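PDB 4R1D: uncharacterized protein from Pseudomonas aeruginosa PAO1, which is probably a lipase of the alpha/beta hydrolase family, a type VI secretion effector known as Tle4 that binds calcium and is held in complex with its immunity protein Tli4. Local coordinates for residues S439-I444 with P501-Q506. Numbering follows the deposited sequence.
Sequences SWRDLI and PTDSGQ
The guanidinium of Arg441 meets the carboxylate of Asp503 at its edge, side-on, and the pair illustrates how one arginine can tie a loop to a short helix. Two nitrogens each take a different oxygen. Arg441 NE reaches Asp503 OD2 at 2.8 Å in a nearly straight bond that lies in the guanidinium plane, although it comes to the syn side of OD2 from well out of the carboxylate plane. NH2 of Arg441 meets the syn lone pair of Asp503 OD1 at 2.9 Å along a more bent path, as expected when the two flat groups are turned 37° against each other. Off the guanidinium plane, OD1 of Asp442 stands 4.0 Å from Arg441 NE, a long, purely electrostatic contact; that carboxylate also has a salt bridge to Arg333. The arginine probably helps to keep the buried carboxylates of Asp503 and Asp442 ionised. NH2 also donates to the carbonyl of Asp490, so the rotation of the group is fixed from more than one direction.

With CG anti to the backbone N (chi1 -175°), the arginine chain sets Arg441 CG against CB of Pro501, 3.7 Å away, and the bend at chi2 then turns CD and the guanidinium toward Asp503. Pro501 CG faces the carbonyl oxygen of Ser439 at 3.8 Å. A water donates to both Arg441 O and Asp503 OD2, adding a bridge from the backbone.

Pro501 is the N-cap residue of helix 502-505, and its carbonyl accepts from the amides of Ser504 and Gly505. Away from the calcium site, Arg441, Asp442 and Asp503 thus form a buried salt-bridge network, whose side-on, bidentate arginine–carboxylate pair joins the loop before strand 443-446 of the mixed sheet to the single-turn helix 502-505.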
ATOM      1  N   SER A 439      -0.822  -4.234  22.002  1.00 18.68           N
ATOM      2  CA  SER A 439      -0.096  -4.024  20.751  1.00 15.13           C
ATOM      3  C   SER A 439       0.649  -5.267  20.251  1.00 18.04           C
ATOM      4  O   SER A 439       1.617  -5.141  19.501  1.00 16.35           O
ATOM      5  CB  SER A 439       0.904  -2.875  20.913  1.00 18.53           C
ATOM      6  OG  SER A 439       0.298  -1.705  21.448  1.00 19.02           O
ATOM      7  N   TRP A 440       0.197  -6.451  20.657  1.00 17.77           N
ATOM      8  CA  TRP A 440       0.880  -7.704  20.317  1.00 19.57           C
ATOM      9  C   TRP A 440       2.374  -7.633  20.610  1.00 17.30           C
ATOM     10  O   TRP A 440       3.193  -8.251  19.918  1.00 18.94           O
ATOM     11  CB  TRP A 440       0.617  -8.081  18.847  1.00 18.72           C
ATOM     12  CG  TRP A 440      -0.836  -8.288  18.622  1.00 19.52           C
ATOM     13  CD1 TRP A 440      -1.692  -7.461  17.958  1.00 21.46           C
ATOM     14  CD2 TRP A 440      -1.627  -9.368  19.128  1.00 19.35           C
ATOM     15  NE1 TRP A 440      -2.972  -7.973  18.001  1.00 22.11           N
ATOM     16  CE2 TRP A 440      -2.955  -9.145  18.713  1.00 21.06           C
ATOM     17  CE3 TRP A 440      -1.338 -10.510  19.882  1.00 20.56           C
ATOM     18  CZ2 TRP A 440      -3.991 -10.017  19.031  1.00 21.66           C
ATOM     19  CZ3 TRP A 440      -2.364 -11.377  20.197  1.00 19.95           C
ATOM     20  CH2 TRP A 440      -3.678 -11.127  19.776  1.00 22.94           C
ATOM     21  N   ARG A 441       2.721  -6.901  21.662  1.00 19.40           N
ATOM     22  CA  ARG A 441       4.118  -6.630  21.965  1.00 18.01           C
ATOM     23  C   ARG A 441       4.866  -7.920  22.319  1.00 16.97           C
ATOM     24  O   ARG A 441       6.003  -8.122  21.897  1.00 15.11           O
ATOM     25  CB  ARG A 441       4.218  -5.601  23.087  1.00 17.73           C
ATOM     26  CG  ARG A 441       5.639  -5.164  23.391  1.00 12.74           C
ATOM     27  CD  ARG A 441       6.249  -5.966  24.564  1.00 19.04           C
ATOM     28  NE  ARG A 441       7.613  -5.528  24.799  1.00 18.76           N
ATOM     29  CZ  ARG A 441       8.212  -5.470  25.989  1.00 19.95           C
ATOM     30  NH1 ARG A 441       7.570  -5.828  27.095  1.00 16.68           N
ATOM     31  NH2 ARG A 441       9.456  -5.032  26.059  1.00 17.97           N
ATOM     32  N   ASP A 442       4.232  -8.777  23.112  1.00 19.95           N
ATOM     33  CA  ASP A 442       4.730 -10.134  23.298  1.00 17.86           C
ATOM     34  C   ASP A 442       3.850 -11.030  22.471  1.00 18.68           C
ATOM     35  O   ASP A 442       2.644 -11.111  22.707  1.00 24.96           O
ATOM     36  CB  ASP A 442       4.659 -10.575  24.765  1.00 18.74           C
ATOM     37  CG  ASP A 442       5.611  -9.805  25.649  1.00 21.99           C
ATOM     38  OD1 ASP A 442       6.651  -9.346  25.138  1.00 23.23           O
ATOM     39  OD2 ASP A 442       5.329  -9.657  26.857  1.00 24.11           O
ATOM     40  N   LEU A 443       4.443 -11.686  21.483  1.00 16.77           N
ATOM     41  CA  LEU A 443       3.687 -12.544  20.608  1.00 17.33           C
ATOM     42  C   LEU A 443       3.838 -13.934  21.202  1.00 21.35           C
ATOM     43  O   LEU A 443       4.918 -14.512  21.157  1.00 18.40           O
ATOM     44  CB  LEU A 443       4.258 -12.486  19.195  1.00 16.82           C
ATOM     45  CG  LEU A 443       3.329 -12.878  18.045  1.00 17.47           C
ATOM     46  CD1 LEU A 443       2.676 -14.223  18.320  1.00 21.03           C
ATOM     47  CD2 LEU A 443       2.279 -11.811  17.843  1.00 20.13           C
ATOM     48  N   ILE A 444       2.755 -14.457  21.765  1.00 16.97           N
ATOM     49  CA  ILE A 444       2.823 -15.701  22.531  1.00 18.15           C
ATOM     50  C   ILE A 444       1.986 -16.824  21.940  1.00 19.13           C
ATOM     51  O   ILE A 444       0.788 -16.677  21.736  1.00 19.22           O
ATOM     52  CB  ILE A 444       2.343 -15.481  23.975  1.00 18.50           C
ATOM     53  CG1 ILE A 444       3.193 -14.414  24.669  1.00 21.11           C
ATOM     54  CG2 ILE A 444       2.367 -16.803  24.750  1.00 20.10           C
ATOM     55  CD1 ILE A 444       2.437 -13.683  25.796  1.00 22.70           C
ATOM     56  N   PRO A 501       4.599  -1.329  19.146  1.00 14.76           N
ATOM     57  CA  PRO A 501       4.959  -1.550  20.558  1.00 14.35           C
ATOM     58  C   PRO A 501       5.914  -0.464  21.010  1.00 15.06           C
ATOM     59  O   PRO A 501       6.691   0.047  20.214  1.00 14.36           O
ATOM     60  CB  PRO A 501       5.687  -2.894  20.528  1.00 15.69           C
ATOM     61  CG  PRO A 501       5.071  -3.606  19.349  1.00 22.87           C
ATOM     62  CD  PRO A 501       4.858  -2.518  18.315  1.00 18.41           C
ATOM     63  N   THR A 502       5.867  -0.117  22.287  1.00 14.89           N
ATOM     64  CA  THR A 502       6.783   0.871  22.820  1.00 11.98           C
ATOM     65  C   THR A 502       8.251   0.520  22.488  1.00 13.54           C
ATOM     66  O   THR A 502       9.068   1.409  22.258  1.00 16.02           O
ATOM     67  CB  THR A 502       6.554   1.033  24.344  1.00 12.82           C
ATOM     68  OG1 THR A 502       5.160   1.294  24.578  1.00 16.64           O
ATOM     69  CG2 THR A 502       7.374   2.185  24.900  1.00 15.49           C
ATOM     70  N   ASP A 503       8.575  -0.777  22.456  1.00 16.84           N
ATOM     71  CA  ASP A 503       9.901  -1.241  22.037  1.00 18.94           C
ATOM     72  C   ASP A 503      10.422  -0.424  20.858  1.00 18.01           C
ATOM     73  O   ASP A 503      11.557   0.035  20.851  1.00 18.08           O
ATOM     74  CB  ASP A 503       9.841  -2.706  21.570  1.00 16.02           C
ATOM     75  CG  ASP A 503       9.647  -3.685  22.708  1.00 18.45           C
ATOM     76  OD1 ASP A 503      10.251  -3.470  23.777  1.00 19.04           O
ATOM     77  OD2 ASP A 503       8.898  -4.674  22.521  1.00 17.55           O
ATOM     78  N   SER A 504       9.565  -0.275  19.857  1.00 14.06           N
ATOM     79  CA  SER A 504       9.912   0.353  18.579  1.00 11.67           C
ATOM     80  C   SER A 504       9.653   1.864  18.637  1.00 14.03           C
ATOM     81  O   SER A 504      10.438   2.665  18.131  1.00 14.00           O
ATOM     82  CB  SER A 504       9.081  -0.318  17.464  1.00 13.92           C
ATOM     83  OG  SER A 504       9.264   0.303  16.186  1.00 15.01           O
ATOM     84  N   GLY A 505       8.553   2.261  19.261  1.00 13.89           N
ATOM     85  CA  GLY A 505       8.254   3.678  19.387  1.00 13.80           C
ATOM     86  C   GLY A 505       9.345   4.488  20.084  1.00 18.26           C
ATOM     87  O   GLY A 505       9.580   5.648  19.752  1.00 13.54           O
ATOM     88  N   GLN A 506      10.019   3.880  21.056  1.00 17.75           N
ATOM     89  CA  GLN A 506      11.043   4.596  21.808  1.00 15.14           C
ATOM     90  C   GLN A 506      12.446   4.461  21.197  1.00 16.11           C
ATOM     91  O   GLN A 506      13.408   4.988  21.744  1.00 16.34           O
ATOM     92  CB  GLN A 506      11.048   4.153  23.279  1.00 15.33           C
ATOM     93  CG  GLN A 506      11.677   2.781  23.475  1.00 18.26           C
ATOM     94  CD  GLN A 506      11.659   2.323  24.927  1.00 20.24           C
ATOM     95  OE1 GLN A 506      11.192   3.036  25.813  1.00 21.77           O
ATOM     96  NE2 GLN A 506      12.168   1.126  25.168  1.00 18.55           N
TER
HETATM   97  O   HOH W   1       7.908  -6.516  20.702  1.00 17.05           O